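Local atomic coordinates of beta-ketoacyl-[acyl-carrier-protein] synthase III (Pseudomonas aeruginosa, PDB entry 2X3E), a protein that probably catalyses the first condensation of fatty acid synthesis, in which acetyl-CoA and malonyl-[ACP] give 3-oxobutanoyl-[ACP], CoA and CO2. Residues C9-Y14 with L321-I326; L51-L56 with V137-F142; F189-T194 with A312-G317. The protein carries 1 engineered substitution. One frame throughout, in Å; residues are numbered along the deposited sequence.

Contact 1 of 3, residues C9-Y14 with L321-I326; sequences CGLGSY and LRWPKI
I326 meets C9, G10 and L11 through its two branches, and this one residue accounts for most of the buried meeting between the edge strand and the C-terminal tail. Its CG1 lies beside the backbone N (chi1 -64°) with CG2 anti to that N, and the turn at chi2 (-64°) sets CD1 over the flat face of the C9-G10 peptide, with I326 CD1 3.4 Å from C9 C and 3.5 Å from G10 N. At this point the methyl meets peptide; C9 itself turns its CB away, and G10 has no side chain. One residue along, I326 CG2 lies 4.0 Å from L11 CB. The leucine directs its CG anti to the backbone N (chi1 179°), and its CD2 ends 4.4 Å from W323 CH2, at the edge of the indole and near the ring plane, a loose apolar touch. P324 CD packs on one face of that indole, offset toward the rim. The segment following the C-terminal strand 315-322 thus passes across the N-terminal strand 5-14 instead of pairing with it, joining the two ends of the chain in this thiolase-like fold, away from the predicted active site. C9 and G10 both face V165 in a classic beta bulge of strand 5-14 on strand 160-169. Around this apolar patch, I326 also rests on L294 of helix 285-295 and S67 of helix 53-68, while W323 packs on L290 of helix 285-295 and on M305 of strand 304-311.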
ATOM      1  N   CYS A   9      10.507  15.089  11.704  1.00 15.29           N
ATOM      2  CA  CYS A   9      11.104  16.426  11.632  1.00 16.59           C
ATOM      3  C   CYS A   9      10.233  17.481  10.939  1.00 16.76           C
ATOM      4  O   CYS A   9      10.664  18.613  10.785  1.00 17.37           O
ATOM      5  CB  CYS A   9      12.489  16.355  10.972  1.00 17.33           C
ATOM      6  SG  CYS A   9      12.518  15.739   9.281  1.00 18.90           S
ATOM      7  N   GLY A  10       9.000  17.127  10.573  1.00 16.61           N
ATOM      8  CA  GLY A  10       8.089  18.064   9.913  1.00 16.84           C
ATOM      9  C   GLY A  10       6.650  17.600   9.989  1.00 16.43           C
ATOM     10  O   GLY A  10       6.382  16.398  10.005  1.00 15.96           O
ATOM     11  N   LEU A  11       5.726  18.558  10.060  1.00 16.54           N
ATOM     12  CA  LEU A  11       4.291  18.273  10.119  1.00 15.87           C
ATOM     13  C   LEU A  11       3.550  19.298   9.279  1.00 15.95           C
ATOM     14  O   LEU A  11       3.873  20.484   9.305  1.00 16.39           O
ATOM     15  CB  LEU A  11       3.787  18.319  11.569  1.00 16.00           C
ATOM     16  CG  LEU A  11       2.295  18.065  11.822  1.00 16.57           C
ATOM     17  CD1 LEU A  11       1.936  16.615  11.585  1.00 15.79           C
ATOM     18  CD2 LEU A  11       1.917  18.480  13.237  1.00 17.13           C
ATOM     19  N   GLY A  12       2.559  18.832   8.532  1.00 15.40           N
ATOM     20  CA  GLY A  12       1.674  19.711   7.777  1.00 15.85           C
ATOM     21  C   GLY A  12       0.329  19.048   7.593  1.00 15.34           C
ATOM     22  O   GLY A  12       0.181  17.847   7.817  1.00 15.19           O
ATOM     23  N   SER A  13      -0.664  19.833   7.210  1.00 15.45           N
ATOM     24  CA  SER A  13      -2.009  19.304   7.018  1.00 15.00           C
ATOM     25  C   SER A  13      -2.813  20.190   6.093  1.00 15.78           C
ATOM     26  O   SER A  13      -2.438  21.339   5.833  1.00 16.24           O
ATOM     27  CB  SER A  13      -2.726  19.174   8.361  1.00 14.56           C
ATOM     28  OG  SER A  13      -3.033  20.447   8.906  1.00 14.90           O
ATOM     29  N   TYR A  14      -3.924  19.645   5.606  1.00 15.62           N
ATOM     30  CA  TYR A  14      -4.871  20.404   4.810  1.00 16.55           C
ATOM     31  C   TYR A  14      -6.279  19.838   4.984  1.00 16.39           C
ATOM     32  O   TYR A  14      -6.488  18.625   4.912  1.00 15.43           O
ATOM     33  CB  TYR A  14      -4.471  20.397   3.331  1.00 17.23           C
ATOM     34  CG  TYR A  14      -5.417  21.200   2.466  1.00 17.94           C
ATOM     35  CD1 TYR A  14      -5.374  22.588   2.470  1.00 19.16           C
ATOM     36  CD2 TYR A  14      -6.369  20.571   1.661  1.00 17.80           C
ATOM     37  CE1 TYR A  14      -6.249  23.338   1.695  1.00 20.50           C
ATOM     38  CE2 TYR A  14      -7.250  21.315   0.872  1.00 18.95           C
ATOM     39  CZ  TYR A  14      -7.180  22.697   0.897  1.00 20.44           C
ATOM     40  OH  TYR A  14      -8.034  23.452   0.128  1.00 21.74           O
ATOM     41  N   LEU A 321       7.060   7.525  20.627  1.00 14.94           N
ATOM     42  CA  LEU A 321       8.146   8.450  20.318  1.00 15.63           C
ATOM     43  C   LEU A 321       8.147   9.581  21.339  1.00 15.70           C
ATOM     44  O   LEU A 321       7.151   9.799  22.025  1.00 15.52           O
ATOM     45  CB  LEU A 321       7.991   9.022  18.901  1.00 15.26           C
ATOM     46  CG  LEU A 321       6.848  10.016  18.637  1.00 15.90           C
ATOM     47  CD1 LEU A 321       7.063  10.746  17.301  1.00 15.68           C
ATOM     48  CD2 LEU A 321       5.474   9.326  18.659  1.00 15.16           C
ATOM     49  N   ARG A 322       9.266  10.286  21.454  1.00 16.35           N
ATOM     50  CA  ARG A 322       9.276  11.554  22.176  1.00 16.95           C
ATOM     51  C   ARG A 322       9.074  12.651  21.145  1.00 16.82           C
ATOM     52  O   ARG A 322       9.691  12.623  20.082  1.00 16.62           O
ATOM     53  CB  ARG A 322      10.577  11.745  22.953  1.00 17.96           C
ATOM     54  CG  ARG A 322      10.714  10.780  24.138  1.00 19.91           C
ATOM     55  CD  ARG A 322      11.975  11.040  24.947  1.00 23.05           C
ATOM     56  NE  ARG A 322      13.167  11.001  24.097  1.00 25.87           N
ATOM     57  CZ  ARG A 322      14.060  11.986  23.963  1.00 28.15           C
ATOM     58  NH1 ARG A 322      13.953  13.131  24.646  1.00 29.33           N
ATOM     59  NH2 ARG A 322      15.093  11.817  23.147  1.00 28.35           N
ATOM     60  N   TRP A 323       8.180  13.592  21.441  1.00 16.85           N
ATOM     61  CA  TRP A 323       7.779  14.589  20.448  1.00 17.07           C
ATOM     62  C   TRP A 323       8.911  15.593  20.245  1.00 18.01           C
ATOM     63  O   TRP A 323       9.439  16.129  21.226  1.00 18.69           O
ATOM     64  CB  TRP A 323       6.490  15.307  20.876  1.00 17.49           C
ATOM     65  CG  TRP A 323       5.992  16.287  19.846  1.00 17.74           C
ATOM     66  CD1 TRP A 323       5.989  17.644  19.939  1.00 18.96           C
ATOM     67  CD2 TRP A 323       5.461  15.971  18.557  1.00 18.35           C
ATOM     68  NE1 TRP A 323       5.475  18.197  18.793  1.00 20.09           N
ATOM     69  CE2 TRP A 323       5.143  17.189  17.926  1.00 19.25           C
ATOM     70  CE3 TRP A 323       5.222  14.776  17.877  1.00 18.56           C
ATOM     71  CZ2 TRP A 323       4.595  17.247  16.643  1.00 19.66           C
ATOM     72  CZ3 TRP A 323       4.674  14.834  16.597  1.00 19.04           C
ATOM     73  CH2 TRP A 323       4.371  16.065  15.997  1.00 19.46           C
ATOM     74  N   PRO A 324       9.303  15.835  18.979  1.00 18.06           N
ATOM     75  CA  PRO A 324      10.396  16.748  18.697  1.00 19.26           C
ATOM     76  C   PRO A 324       9.927  18.189  18.580  1.00 20.24           C
ATOM     77  O   PRO A 324       8.723  18.459  18.591  1.00 20.24           O
ATOM     78  CB  PRO A 324      10.908  16.251  17.345  1.00 19.05           C
ATOM     79  CG  PRO A 324       9.684  15.774  16.655  1.00 18.33           C
ATOM     80  CD  PRO A 324       8.760  15.253  17.735  1.00 17.77           C
ATOM     81  N   LYS A 325      10.880  19.102  18.456  1.00 22.23           N
ATOM     82  CA  LYS A 325      10.573  20.513  18.245  1.00 23.91           C
ATOM     83  C   LYS A 325      10.190  20.726  16.783  1.00 24.77           C
ATOM     84  O   LYS A 325      11.051  20.695  15.900  1.00 25.26           O
ATOM     85  CB  LYS A 325      11.777  21.380  18.611  1.00 25.13           C
ATOM     86  CG  LYS A 325      12.228  21.224  20.064  1.00 26.32           C
ATOM     87  CD  LYS A 325      13.553  21.921  20.326  1.00 29.36           C
ATOM     88  CE  LYS A 325      14.031  21.688  21.754  1.00 30.98           C
ATOM     89  NZ  LYS A 325      14.280  20.240  22.041  1.00 30.49           N
ATOM     90  N   ILE A 326       8.898  20.928  16.529  1.00 25.03           N
ATOM     91  CA  ILE A 326       8.388  21.106  15.167  1.00 25.98           C
ATOM     92  C   ILE A 326       7.919  22.535  14.972  1.00 27.90           C
ATOM     93  O   ILE A 326       7.217  23.083  15.831  1.00 27.96           O
ATOM     94  CB  ILE A 326       7.206  20.152  14.863  1.00 25.17           C
ATOM     95  CG1 ILE A 326       7.664  18.691  14.915  1.00 24.68           C
ATOM     96  CG2 ILE A 326       6.590  20.466  13.497  1.00 25.80           C
ATOM     97  CD1 ILE A 326       8.699  18.329  13.851  1.00 25.00           C
TER

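Contact 2 of 3, residues L51-L56 with V137-F142; sequences LGSGDL and VGVDTF
S53 and T141 mark the closest approach of the two backbones, their CA atoms 5.8 Å apart, where the first turn of helix 53-68 lies against the end region of strand 133-140. G52 is the N-cap. Its N-H is bound almost straight (172°) by D55 OD2, on the anti side of the carboxylate, as in one of the two bonds of a capping box; the reciprocal bond cannot form, the glycine having no side chain. L56 N closes the first helical turn on G52 O.

Across the interface the hydroxyls S53 OG and T141 OG1 lie 3.0 Å apart, and S53 OG is hydrogen-bonded to T82 O. T141 OG1 sits between the backbone N and the carbonyl carbon (chi1 49°), which leaves CG2 anti to the carbonyl carbon and turned to the helix. There the L56 and T141 side chains cross obliquely, L56 CD1 3.7 Å from T141 CG2. V139 sends its CG2, anti to the backbone N, into the first turn of the helix: V139 CG2 is 3.4 Å from S53 O and 3.7 Å from S53 CB, with L56 CB a little farther off at 4.1 Å. D140 turns its CB the other way, and its carboxylate is held by the hydroxyls of T80 and T82, by S81 N and by A283 N.

The contact thus has a small buried polar spot between apolar side chains. With D55 and D84, which accepts G54 N, the helix start has acidic partners that probably suit its dipole. The D140 side chain lies about 7 Å from that of A112, the engineered residue at a predicted active-site position, consistent with the helix start backing a strand that faces the predicted active site.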
ATOM      1  N   LEU A  51     -12.477  17.928  -4.953  1.00 24.18           N
ATOM      2  CA  LEU A  51     -11.095  17.556  -4.646  1.00 22.63           C
ATOM      3  C   LEU A  51     -11.003  16.079  -4.278  1.00 21.53           C
ATOM      4  O   LEU A  51     -11.906  15.537  -3.641  1.00 21.43           O
ATOM      5  CB  LEU A  51     -10.545  18.410  -3.496  1.00 22.49           C
ATOM      6  CG  LEU A  51     -10.494  19.922  -3.738  1.00 24.01           C
ATOM      7  CD1 LEU A  51      -9.856  20.610  -2.556  1.00 25.46           C
ATOM      8  CD2 LEU A  51      -9.727  20.261  -5.008  1.00 24.68           C
ATOM      9  N   GLY A  52      -9.922  15.433  -4.702  1.00 20.12           N
ATOM     10  CA  GLY A  52      -9.646  14.041  -4.347  1.00 19.21           C
ATOM     11  C   GLY A  52      -8.604  13.949  -3.250  1.00 17.74           C
ATOM     12  O   GLY A  52      -8.064  14.969  -2.800  1.00 17.36           O
ATOM     13  N   SER A  53      -8.313  12.725  -2.818  1.00 16.93           N
ATOM     14  CA  SER A  53      -7.263  12.493  -1.830  1.00 16.51           C
ATOM     15  C   SER A  53      -5.917  13.058  -2.290  1.00 16.07           C
ATOM     16  O   SER A  53      -5.172  13.624  -1.487  1.00 16.59           O
ATOM     17  CB  SER A  53      -7.138  10.998  -1.517  1.00 16.09           C
ATOM     18  OG  SER A  53      -8.288  10.546  -0.807  1.00 16.79           O
ATOM     19  N   GLY A  54      -5.606  12.909  -3.576  1.00 16.01           N
ATOM     20  CA  GLY A  54      -4.352  13.419  -4.131  1.00 15.94           C
ATOM     21  C   GLY A  54      -4.196  14.919  -3.925  1.00 16.14           C
ATOM     22  O   GLY A  54      -3.142  15.385  -3.497  1.00 15.63           O
ATOM     23  N   ASP A  55      -5.257  15.664  -4.222  1.00 17.00           N
ATOM     24  CA  ASP A  55      -5.282  17.114  -4.030  1.00 17.47           C
ATOM     25  C   ASP A  55      -5.018  17.499  -2.567  1.00 17.06           C
ATOM     26  O   ASP A  55      -4.236  18.407  -2.295  1.00 16.91           O
ATOM     27  CB  ASP A  55      -6.629  17.700  -4.465  1.00 18.60           C
ATOM     28  CG  ASP A  55      -6.917  17.517  -5.951  1.00 20.91           C
ATOM     29  OD1 ASP A  55      -6.034  17.816  -6.789  1.00 23.89           O
ATOM     30  OD2 ASP A  55      -8.047  17.096  -6.281  1.00 21.64           O
ATOM     31  N   LEU A  56      -5.677  16.815  -1.629  1.00 16.72           N
ATOM     32  CA  LEU A  56      -5.519  17.119  -0.205  1.00 16.25           C
ATOM     33  C   LEU A  56      -4.114  16.759   0.263  1.00 15.53           C
ATOM     34  O   LEU A  56      -3.484  17.502   1.030  1.00 15.21           O
ATOM     35  CB  LEU A  56      -6.542  16.358   0.647  1.00 16.56           C
ATOM     36  CG  LEU A  56      -8.035  16.515   0.337  1.00 17.12           C
ATOM     37  CD1 LEU A  56      -8.867  15.912   1.476  1.00 16.89           C
ATOM     38  CD2 LEU A  56      -8.427  17.970   0.104  1.00 18.04           C
ATOM     39  N   VAL A 137       1.974  10.681   4.112  1.00 12.61           N
ATOM     40  CA  VAL A 137       0.715  11.414   4.158  1.00 12.85           C
ATOM     41  C   VAL A 137      -0.422  10.460   4.486  1.00 13.02           C
ATOM     42  O   VAL A 137      -0.670   9.510   3.742  1.00 13.37           O
ATOM     43  CB  VAL A 137       0.383  12.097   2.813  1.00 12.96           C
ATOM     44  CG1 VAL A 137      -0.882  12.963   2.948  1.00 12.82           C
ATOM     45  CG2 VAL A 137       1.562  12.930   2.311  1.00 12.80           C
ATOM     46  N   GLY A 138      -1.073  10.698   5.619  1.00 12.87           N
ATOM     47  CA  GLY A 138      -2.347  10.061   5.932  1.00 13.40           C
ATOM     48  C   GLY A 138      -3.450  10.898   5.317  1.00 13.58           C
ATOM     49  O   GLY A 138      -3.612  12.055   5.677  1.00 14.34           O
ATOM     50  N   VAL A 139      -4.182  10.327   4.365  1.00 13.64           N
ATOM     51  CA  VAL A 139      -5.227  11.056   3.651  1.00 13.72           C
ATOM     52  C   VAL A 139      -6.395  10.142   3.327  1.00 14.14           C
ATOM     53  O   VAL A 139      -6.202   9.012   2.884  1.00 14.13           O
ATOM     54  CB  VAL A 139      -4.693  11.683   2.334  1.00 13.81           C
ATOM     55  CG1 VAL A 139      -4.028  10.623   1.425  1.00 12.90           C
ATOM     56  CG2 VAL A 139      -5.807  12.424   1.593  1.00 13.84           C
ATOM     57  N   ASP A 140      -7.604  10.639   3.544  1.00 14.57           N
ATOM     58  CA  ASP A 140      -8.799   9.935   3.120  1.00 14.69           C
ATOM     59  C   ASP A 140      -9.925  10.922   2.820  1.00 15.38           C
ATOM     60  O   ASP A 140     -10.041  11.970   3.467  1.00 15.60           O
ATOM     61  CB  ASP A 140      -9.226   8.903   4.177  1.00 14.80           C
ATOM     62  CG  ASP A 140      -8.656   7.508   3.913  1.00 14.40           C
ATOM     63  OD1 ASP A 140      -8.801   7.009   2.782  1.00 15.49           O
ATOM     64  OD2 ASP A 140      -8.080   6.895   4.841  1.00 12.72           O
ATOM     65  N   THR A 141     -10.723  10.580   1.816  1.00 15.48           N
ATOM     66  CA  THR A 141     -11.896  11.350   1.423  1.00 16.11           C
ATOM     67  C   THR A 141     -13.130  10.442   1.479  1.00 16.59           C
ATOM     68  O   THR A 141     -13.841  10.243   0.478  1.00 17.18           O
ATOM     69  CB  THR A 141     -11.736  11.947   0.015  1.00 16.39           C
ATOM     70  OG1 THR A 141     -11.298  10.926  -0.890  1.00 15.17           O
ATOM     71  CG2 THR A 141     -10.722  13.093   0.028  1.00 15.95           C
ATOM     72  N   PHE A 142     -13.378   9.901   2.667  1.00 16.42           N
ATOM     73  CA  PHE A 142     -14.495   8.982   2.886  1.00 16.98           C
ATOM     74  C   PHE A 142     -15.860   9.542   2.511  1.00 17.88           C
ATOM     75  O   PHE A 142     -16.749   8.769   2.167  1.00 18.08           O
ATOM     76  CB  PHE A 142     -14.529   8.487   4.340  1.00 16.70           C
ATOM     77  CG  PHE A 142     -13.909   7.133   4.533  1.00 16.03           C
ATOM     78  CD1 PHE A 142     -12.654   6.852   4.021  1.00 15.21           C
ATOM     79  CD2 PHE A 142     -14.582   6.135   5.231  1.00 16.17           C
ATOM     80  CE1 PHE A 142     -12.076   5.605   4.199  1.00 16.08           C
ATOM     81  CE2 PHE A 142     -14.010   4.887   5.411  1.00 15.93           C
ATOM     82  CZ  PHE A 142     -12.750   4.624   4.893  1.00 15.88           C
TER

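Contact 3 of 3, residues F189-T194 with A312-G317; sequences FDLLMT and AGLTWG
This is a buried, water-bridged contact, in which F189 and L191, just before the short strand 192-195, and L192, its first residue, meet A312, G313 and L314, the turn between strands 304-311 and 315-322. A single water joins the two backbones: it donates to F189 O and L192 O, each 2.7 Å away, and accepts a hydrogen bond from G313 N. Beside it, F189 CA makes a CA-H...O contact with G313 O at 3.3 Å. The rest is mostly van der Waals packing. L192 holds its CG anti to the carbonyl carbon (chi1 -58°); its CD1 approaches the backbone of the turn, 3.4 Å from A312 N, while L192 CB meets A312 CB at 3.7 Å. L314 reaches both leucines with its two methyls, L314 CD2 lying 4.1 Å from L192 CD1 and L314 CD1 near L191 CD1.

The turn belongs to the glycine-rich segment near the C terminus of FabH enzymes, and here the A312 side chain is about 7 Å from that of A112, the engineered residue at a predicted active-site position. Its shape is unusual. G313 has a positive phi (142°) at which a CB would jam against the preceding carbonyl O, and the peptide before L314 is cis. T315 OG1 binds back to A312 O at 2.9 Å, from above the carbonyl plane, and is also bonded to T113 OG1. The second subunit presses on both segments: R93 of that chain forms a cation-pi pair with F189, P88 of that chain packs on A312, and T194 pairs with one of its strands.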
ATOM      1  N   PHE A 189     -12.994  -9.343   9.017  1.00 17.50           N
ATOM      2  CA  PHE A 189     -12.834  -8.421   7.881  1.00 17.80           C
ATOM      3  C   PHE A 189     -14.126  -7.720   7.435  1.00 18.98           C
ATOM      4  O   PHE A 189     -14.069  -6.677   6.785  1.00 19.40           O
ATOM      5  CB  PHE A 189     -12.270  -9.172   6.670  1.00 17.38           C
ATOM      6  CG  PHE A 189     -13.296 -10.007   5.945  1.00 18.00           C
ATOM      7  CD1 PHE A 189     -13.937  -9.516   4.808  1.00 17.65           C
ATOM      8  CD2 PHE A 189     -13.636 -11.276   6.406  1.00 18.25           C
ATOM      9  CE1 PHE A 189     -14.890 -10.276   4.142  1.00 18.84           C
ATOM     10  CE2 PHE A 189     -14.579 -12.046   5.739  1.00 18.88           C
ATOM     11  CZ  PHE A 189     -15.211 -11.542   4.602  1.00 19.59           C
ATOM     12  N   ASP A 190     -15.276  -8.302   7.766  1.00 20.62           N
ATOM     13  CA  ASP A 190     -16.571  -7.820   7.273  0.50 21.49           C
ATOM     14  C   ASP A 190     -17.204  -6.714   8.127  1.00 21.71           C
ATOM     15  O   ASP A 190     -18.239  -6.165   7.755  1.00 22.16           O
ATOM     16  CB  ASP A 190     -17.554  -8.990   7.165  0.50 22.60           C
ATOM     17  CG  ASP A 190     -17.766  -9.697   8.491  0.50 23.61           C
ATOM     18  OD1 ASP A 190     -16.782 -10.266   9.024  0.50 24.04           O
ATOM     19  OD2 ASP A 190     -18.911  -9.688   8.996  0.50 25.79           O
ATOM     20  N   LEU A 191     -16.601  -6.382   9.271  1.00 21.72           N
ATOM     21  CA  LEU A 191     -17.216  -5.401  10.196  1.00 22.17           C
ATOM     22  C   LEU A 191     -17.282  -3.962   9.665  1.00 22.09           C
ATOM     23  O   LEU A 191     -18.265  -3.257   9.904  1.00 22.84           O
ATOM     24  CB  LEU A 191     -16.502  -5.390  11.557  1.00 22.01           C
ATOM     25  CG  LEU A 191     -16.821  -6.477  12.584  1.00 23.10           C
ATOM     26  CD1 LEU A 191     -16.180  -6.096  13.913  1.00 23.06           C
ATOM     27  CD2 LEU A 191     -18.336  -6.688  12.766  1.00 22.94           C
ATOM     28  N   LEU A 192     -16.211  -3.529   9.006  1.00 21.81           N
ATOM     29  CA  LEU A 192     -16.109  -2.206   8.392  1.00 21.89           C
ATOM     30  C   LEU A 192     -15.693  -2.425   6.949  1.00 21.56           C
ATOM     31  O   LEU A 192     -14.640  -3.018   6.699  1.00 20.82           O
ATOM     32  CB  LEU A 192     -15.021  -1.366   9.077  1.00 21.51           C
ATOM     33  CG  LEU A 192     -15.114  -1.082  10.578  1.00 23.34           C
ATOM     34  CD1 LEU A 192     -13.732  -1.146  11.227  1.00 24.12           C
ATOM     35  CD2 LEU A 192     -15.767   0.268  10.847  1.00 25.31           C
ATOM     36  N   MET A 193     -16.497  -1.954   5.998  1.00 21.73           N
ATOM     37  CA  MET A 193     -16.208  -2.227   4.594  1.00 21.91           C
ATOM     38  C   MET A 193     -16.763  -1.218   3.595  1.00 21.33           C
ATOM     39  O   MET A 193     -17.889  -0.751   3.722  1.00 21.04           O
ATOM     40  CB  MET A 193     -16.735  -3.614   4.212  1.00 23.00           C
ATOM     41  CG  MET A 193     -16.052  -4.195   2.978  1.00 25.48           C
ATOM     42  SD  MET A 193     -16.714  -5.801   2.592  1.00 33.73           S
ATOM     43  CE  MET A 193     -18.318  -5.331   1.981  1.00 34.12           C
ATOM     44  N   THR A 194     -15.943  -0.916   2.591  1.00 20.50           N
ATOM     45  CA  THR A 194     -16.387  -0.273   1.361  1.00 20.55           C
ATOM     46  C   THR A 194     -16.117  -1.274   0.248  1.00 20.98           C
ATOM     47  O   THR A 194     -14.964  -1.528  -0.083  1.00 20.09           O
ATOM     48  CB  THR A 194     -15.618   1.023   1.079  1.00 20.14           C
ATOM     49  OG1 THR A 194     -15.753   1.901   2.199  1.00 19.91           O
ATOM     50  CG2 THR A 194     -16.163   1.716  -0.178  1.00 19.82           C
ATOM     51  N   ALA A 312     -10.588  -0.908   9.870  1.00 14.55           N
ATOM     52  CA  ALA A 312     -10.993  -1.957   8.957  1.00 15.01           C
ATOM     53  C   ALA A 312      -9.832  -2.901   8.653  1.00 14.34           C
ATOM     54  O   ALA A 312      -8.666  -2.481   8.627  1.00 14.03           O
ATOM     55  CB  ALA A 312     -11.547  -1.352   7.667  1.00 15.35           C
ATOM     56  N   GLY A 313     -10.171  -4.171   8.422  1.00 14.18           N
ATOM     57  CA  GLY A 313      -9.188  -5.217   8.153  1.00 13.84           C
ATOM     58  C   GLY A 313      -9.551  -6.547   8.806  1.00 14.00           C
ATOM     59  O   GLY A 313      -9.681  -7.548   8.112  1.00 13.99           O
ATOM     60  N   LEU A 314      -9.687  -6.597  10.133  1.00 13.80           N
ATOM     61  CA  LEU A 314      -9.393  -5.501  11.051  1.00 13.65           C
ATOM     62  C   LEU A 314      -7.887  -5.283  11.162  1.00 13.40           C
ATOM     63  O   LEU A 314      -7.101  -6.204  10.918  1.00 14.17           O
ATOM     64  CB  LEU A 314      -9.947  -5.814  12.449  1.00 13.76           C
ATOM     65  CG  LEU A 314     -11.458  -6.038  12.549  1.00 14.24           C
ATOM     66  CD1 LEU A 314     -11.871  -6.400  13.979  1.00 13.53           C
ATOM     67  CD2 LEU A 314     -12.214  -4.816  12.066  1.00 14.47           C
ATOM     68  N   THR A 315      -7.509  -4.066  11.537  1.00 13.14           N
ATOM     69  CA  THR A 315      -6.118  -3.682  11.769  1.00 12.82           C
ATOM     70  C   THR A 315      -6.007  -2.874  13.052  1.00 12.63           C
ATOM     71  O   THR A 315      -6.972  -2.254  13.493  1.00 12.41           O
ATOM     72  CB  THR A 315      -5.573  -2.793  10.629  1.00 12.70           C
ATOM     73  OG1 THR A 315      -6.481  -1.704  10.382  1.00 12.84           O
ATOM     74  CG2 THR A 315      -5.371  -3.604   9.362  1.00 12.83           C
ATOM     75  N   TRP A 316      -4.814  -2.878  13.639  1.00 12.97           N
ATOM     76  CA  TRP A 316      -4.507  -2.016  14.768  1.00 12.85           C
ATOM     77  C   TRP A 316      -3.006  -1.837  14.872  1.00 12.90           C
ATOM     78  O   TRP A 316      -2.223  -2.587  14.266  1.00 12.95           O
ATOM     79  CB  TRP A 316      -5.030  -2.621  16.074  1.00 13.36           C
ATOM     80  CG  TRP A 316      -4.377  -3.925  16.398  1.00 13.50           C
ATOM     81  CD1 TRP A 316      -3.157  -4.113  16.971  1.00 13.90           C
ATOM     82  CD2 TRP A 316      -4.900  -5.228  16.123  1.00 14.91           C
ATOM     83  NE1 TRP A 316      -2.884  -5.461  17.075  1.00 15.61           N
ATOM     84  CE2 TRP A 316      -3.941  -6.166  16.562  1.00 15.50           C
ATOM     85  CE3 TRP A 316      -6.086  -5.693  15.545  1.00 15.40           C
ATOM     86  CZ2 TRP A 316      -4.140  -7.547  16.451  1.00 17.00           C
ATOM     87  CZ3 TRP A 316      -6.279  -7.065  15.432  1.00 16.01           C
ATOM     88  CH2 TRP A 316      -5.316  -7.973  15.885  1.00 16.57           C
ATOM     89  N   GLY A 317      -2.604  -0.855  15.663  1.00 13.03           N
ATOM     90  CA  GLY A 317      -1.197  -0.681  15.990  1.00 13.19           C
ATOM     91  C   GLY A 317      -0.921   0.596  16.745  1.00 13.15           C
ATOM     92  O   GLY A 317      -1.764   1.497  16.792  1.00 13.34           O
TER
HETATM   93  O   HOH W   1     -13.062  -4.594   8.209  1.00 10.07           O

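In the fold
Along the chain, contact 1 brackets the other two: strand 5-14 opens it and the C-terminal tail closes it, while contact 2 is complete before contact 3 begins. Contacts 1 and 2 share the five-stranded sheet, their centres 19 Å apart, and touch where Y14 CE2 lies 3.6 Å from L56 CD2. Contacts 1 and 3 use the two ends of strand 315-322, with centres 28 Å apart. Contacts 2 and 3, whose centres are also 19 Å apart, come to about 5 Å between nearest atoms without touching; both come within about 7 Å, side chain to side chain, of A112 at the predicted active site. Contact 3 is the one most engaged by the second subunit of the homodimer.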